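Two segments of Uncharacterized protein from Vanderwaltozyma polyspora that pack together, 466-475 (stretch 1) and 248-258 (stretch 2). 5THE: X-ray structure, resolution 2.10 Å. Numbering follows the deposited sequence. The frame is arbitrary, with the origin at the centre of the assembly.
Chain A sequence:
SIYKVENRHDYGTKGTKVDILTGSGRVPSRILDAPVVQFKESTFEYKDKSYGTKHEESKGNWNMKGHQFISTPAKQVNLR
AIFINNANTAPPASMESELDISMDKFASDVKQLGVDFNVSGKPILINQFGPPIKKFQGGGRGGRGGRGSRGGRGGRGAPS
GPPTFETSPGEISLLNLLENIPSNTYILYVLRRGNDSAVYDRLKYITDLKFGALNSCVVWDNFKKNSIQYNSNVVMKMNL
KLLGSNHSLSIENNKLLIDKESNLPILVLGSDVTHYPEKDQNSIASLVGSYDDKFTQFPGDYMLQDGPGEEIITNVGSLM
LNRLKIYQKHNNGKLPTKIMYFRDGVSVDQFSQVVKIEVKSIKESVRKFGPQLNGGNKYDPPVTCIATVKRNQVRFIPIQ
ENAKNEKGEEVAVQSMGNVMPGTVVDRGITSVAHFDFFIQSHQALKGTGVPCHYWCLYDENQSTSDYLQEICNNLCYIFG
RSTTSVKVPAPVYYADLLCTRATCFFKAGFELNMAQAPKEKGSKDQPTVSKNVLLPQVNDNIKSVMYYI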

# COMPACT_ATOMS: atom_id res chain seq x y z
N ASP A 466 -8.25 22.16 4.68
CA ASP A 466 -6.84 22.30 4.29
C ASP A 466 -5.96 21.24 4.93
O ASP A 466 -5.05 20.69 4.29
CB ASP A 466 -6.28 23.68 4.65
CG ASP A 466 -6.74 24.80 3.72
OD1 ASP A 466 -7.00 25.89 4.25
OD2 ASP A 466 -6.85 24.60 2.49
N TYR A 467 -6.19 20.96 6.22
CA TYR A 467 -5.43 19.93 6.91
C TYR A 467 -5.68 18.55 6.29
O TYR A 467 -4.73 17.81 5.95
CB TYR A 467 -5.79 19.94 8.40
CG TYR A 467 -5.19 18.78 9.17
CD1 TYR A 467 -3.84 18.76 9.47
CD2 TYR A 467 -5.98 17.71 9.59
CE1 TYR A 467 -3.27 17.71 10.16
CE2 TYR A 467 -5.41 16.65 10.29
CZ TYR A 467 -4.05 16.68 10.58
OH TYR A 467 -3.45 15.64 11.26
N LEU A 468 -6.95 18.20 6.10
CA LEU A 468 -7.25 16.88 5.55
C LEU A 468 -6.76 16.75 4.12
O LEU A 468 -6.28 15.68 3.71
CB LEU A 468 -8.75 16.59 5.62
CG LEU A 468 -9.34 16.39 7.02
CD1 LEU A 468 -10.78 15.92 6.88
CD2 LEU A 468 -8.51 15.40 7.83
N GLN A 469 -6.88 17.82 3.32
CA GLN A 469 -6.45 17.71 1.93
C GLN A 469 -4.94 17.63 1.83
O GLN A 469 -4.42 16.95 0.94
CB GLN A 469 -6.99 18.89 1.11
CG GLN A 469 -8.51 18.78 0.92
CD GLN A 469 -9.18 20.08 0.48
OE1 GLN A 469 -8.53 21.04 0.12
NE2 GLN A 469 -10.48 20.10 0.52
N GLU A 470 -4.23 18.29 2.75
CA GLU A 470 -2.78 18.22 2.70
C GLU A 470 -2.31 16.82 3.10
O GLU A 470 -1.41 16.26 2.45
CB GLU A 470 -2.17 19.29 3.61
CG GLU A 470 -0.66 19.44 3.44
CD GLU A 470 -0.08 20.55 4.27
OE1 GLU A 470 -0.82 21.25 5.00
OE2 GLU A 470 1.15 20.72 4.19
N ILE A 471 -2.90 16.26 4.15
CA ILE A 471 -2.59 14.90 4.58
C ILE A 471 -2.85 13.90 3.47
O ILE A 471 -2.01 13.05 3.16
CB ILE A 471 -3.43 14.56 5.83
CG1 ILE A 471 -2.82 15.19 7.06
CG2 ILE A 471 -3.61 13.05 5.98
CD1 ILE A 471 -3.51 14.70 8.25
N CYS A 472 -4.06 13.94 2.90
CA CYS A 472 -4.40 13.02 1.82
C CYS A 472 -3.41 13.12 0.69
O CYS A 472 -2.85 12.11 0.23
CB CYS A 472 -5.81 13.31 1.33
SG CYS A 472 -7.05 12.76 2.52
N ASN A 473 -3.15 14.35 0.24
CA ASN A 473 -2.20 14.54 -0.85
C ASN A 473 -0.81 14.07 -0.45
O ASN A 473 -0.16 13.34 -1.19
CB ASN A 473 -2.18 16.00 -1.29
CG ASN A 473 -1.32 16.20 -2.53
OD1 ASN A 473 -1.52 15.53 -3.54
ND2 ASN A 473 -0.34 17.09 -2.43
N ASN A 474 -0.33 14.49 0.74
CA ASN A 474 1.00 14.09 1.19
C ASN A 474 1.14 12.58 1.26
O ASN A 474 2.18 12.02 0.89
CB ASN A 474 1.30 14.68 2.58
CG ASN A 474 1.73 16.13 2.52
OD1 ASN A 474 1.69 16.76 1.47
ND2 ASN A 474 2.13 16.67 3.66
N LEU A 475 0.11 11.90 1.75
CA LEU A 475 0.22 10.46 1.91
C LEU A 475 0.29 9.73 0.58
O LEU A 475 0.63 8.54 0.57
CB LEU A 475 -0.95 9.94 2.74
CG LEU A 475 -0.83 10.18 4.24
CD1 LEU A 475 -2.11 9.80 4.93
CD2 LEU A 475 0.32 9.37 4.78
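Stretch 2 (248-258) SLSIENNKLLI

Stretch 2 meets the helix of stretch 1 along the face carrying Tyr467, Glu470, Ile471 and Asn474, with the two segments together burying 459 Å². It enters as a short strand, Ser248 to Leu249, and then turns at Ser250, which caps the helix that follows: Ser250 OG accepts from Asn253 N at 3.1 Å. A short helix begins at Ile251, and the chain continues through Leu256 and Leu257 to an extended conformation at Ile258. The register runs opposite to that of stretch 1, Leu249 lying nearest Asn474 (CA to CA 7.9 Å) and Leu256 nearest Ile471 (CA to CA 7.1 Å). Between these two points Ile251 and Glu252 stand clear of the helix.

The principal bump is Leu256, whose CA-to-CB bond points toward stretch 1 and which is the most covered residue of the contact. Its side chain settles into a hollow lined by four residues. Leu256 CG packs 3.8 Å from Tyr467 CE1, while Leu256 CD2 lies 3.5 Å from Glu470 CG, 3.6 Å from Ile471 CG1 and 3.9 Å from Asn474 ND2. Beside it, Tyr467 OH donates a 3.1 Å hydrogen bond to Leu256 O, so the same residue is held through both side chain and backbone. Leu257 fills the adjoining space, with CD2 3.5 Å from Ile471 CD1 and CD1 3.9 Å from Leu475 CD2.

At the other end, Leu249 reaches toward Asn474, its CD1 3.7 Å from both Asn474 CB and Asn474 O. The fit is looser between Leu249 and Leu256, where water fills the gap: water 2 donates to Asn253 O (2.6 Å) and accepts from Asn474 ND2 (2.8 Å), whereas water 1 accepts from Asn253 ND2 at 3.1 Å.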

# COMPACT_ATOMS: atom_id res chain seq x y z
N SER A 248 10.72 8.81 2.07
CA SER A 248 9.70 9.26 2.99
C SER A 248 9.42 10.70 2.64
O SER A 248 9.91 11.23 1.64
CB SER A 248 10.14 9.09 4.45
OG SER A 248 11.04 10.13 4.85
N LEU A 249 8.62 11.35 3.48
CA LEU A 249 8.50 12.80 3.43
C LEU A 249 9.52 13.43 4.38
O LEU A 249 10.05 12.78 5.28
CB LEU A 249 7.08 13.23 3.82
CG LEU A 249 5.97 12.57 3.01
CD1 LEU A 249 4.63 13.22 3.37
CD2 LEU A 249 6.28 12.71 1.52
N SER A 250 9.78 14.71 4.17
CA SER A 250 10.69 15.41 5.06
C SER A 250 10.13 15.47 6.47
O SER A 250 8.93 15.29 6.70
CB SER A 250 10.95 16.83 4.56
OG SER A 250 9.78 17.63 4.76
N ILE A 251 11.03 15.72 7.42
CA ILE A 251 10.64 15.93 8.81
C ILE A 251 9.61 17.04 8.93
O ILE A 251 8.62 16.92 9.66
CB ILE A 251 11.89 16.23 9.66
CG1 ILE A 251 12.67 14.94 9.91
CG2 ILE A 251 11.52 16.99 10.96
CD1 ILE A 251 13.92 15.11 10.76
N GLU A 252 9.83 18.16 8.23
CA GLU A 252 8.88 19.26 8.26
C GLU A 252 7.49 18.79 7.85
O GLU A 252 6.49 19.08 8.52
CB GLU A 252 9.37 20.39 7.36
CG GLU A 252 8.65 21.72 7.51
CD GLU A 252 8.55 22.20 8.95
OE1 GLU A 252 7.54 22.84 9.29
OE2 GLU A 252 9.48 21.96 9.75
N ASN A 253 7.40 18.03 6.75
CA ASN A 253 6.11 17.53 6.28
C ASN A 253 5.50 16.53 7.27
O ASN A 253 4.28 16.53 7.47
CB ASN A 253 6.27 16.87 4.91
CG ASN A 253 6.55 17.88 3.80
OD1 ASN A 253 7.60 17.85 3.18
ND2 ASN A 253 5.58 18.76 3.55
N ASN A 254 6.32 15.69 7.91
CA ASN A 254 5.75 14.70 8.82
C ASN A 254 5.12 15.33 10.05
O ASN A 254 4.29 14.68 10.70
CB ASN A 254 6.82 13.68 9.23
CG ASN A 254 7.19 12.74 8.10
OD1 ASN A 254 6.36 12.41 7.25
ND2 ASN A 254 8.45 12.30 8.10
N LYS A 255 5.49 16.56 10.39
CA LYS A 255 4.88 17.24 11.54
C LYS A 255 3.37 17.30 11.40
O LYS A 255 2.64 17.24 12.40
CB LYS A 255 5.45 18.66 11.68
CG LYS A 255 6.90 18.68 12.12
CD LYS A 255 7.45 20.08 12.15
CE LYS A 255 8.87 20.09 12.70
NZ LYS A 255 9.55 21.38 12.41
N LEU A 256 2.88 17.40 10.16
CA LEU A 256 1.45 17.39 9.92
C LEU A 256 0.77 16.18 10.54
O LEU A 256 -0.39 16.26 10.95
CB LEU A 256 1.20 17.42 8.41
CG LEU A 256 -0.12 18.03 7.97
CD1 LEU A 256 -0.14 19.53 8.27
CD2 LEU A 256 -0.31 17.76 6.50
N LEU A 257 1.48 15.06 10.62
CA LEU A 257 0.91 13.83 11.15
C LEU A 257 1.41 13.52 12.55
O LEU A 257 1.40 12.35 12.96
CB LEU A 257 1.20 12.67 10.19
CG LEU A 257 0.32 12.67 8.93
CD1 LEU A 257 0.83 11.69 7.90
CD2 LEU A 257 -1.12 12.35 9.32
N ILE A 258 1.85 14.53 13.29
CA ILE A 258 2.30 14.36 14.67
C ILE A 258 1.39 15.17 15.58
O ILE A 258 1.14 16.36 15.34
CB ILE A 258 3.78 14.75 14.84
CG1 ILE A 258 4.65 13.75 14.07
CG2 ILE A 258 4.19 14.78 16.32
CD1 ILE A 258 6.12 14.05 14.13
O HOH W 1 3.06 18.68 5.30
O HOH W 2 2.65 15.10 5.98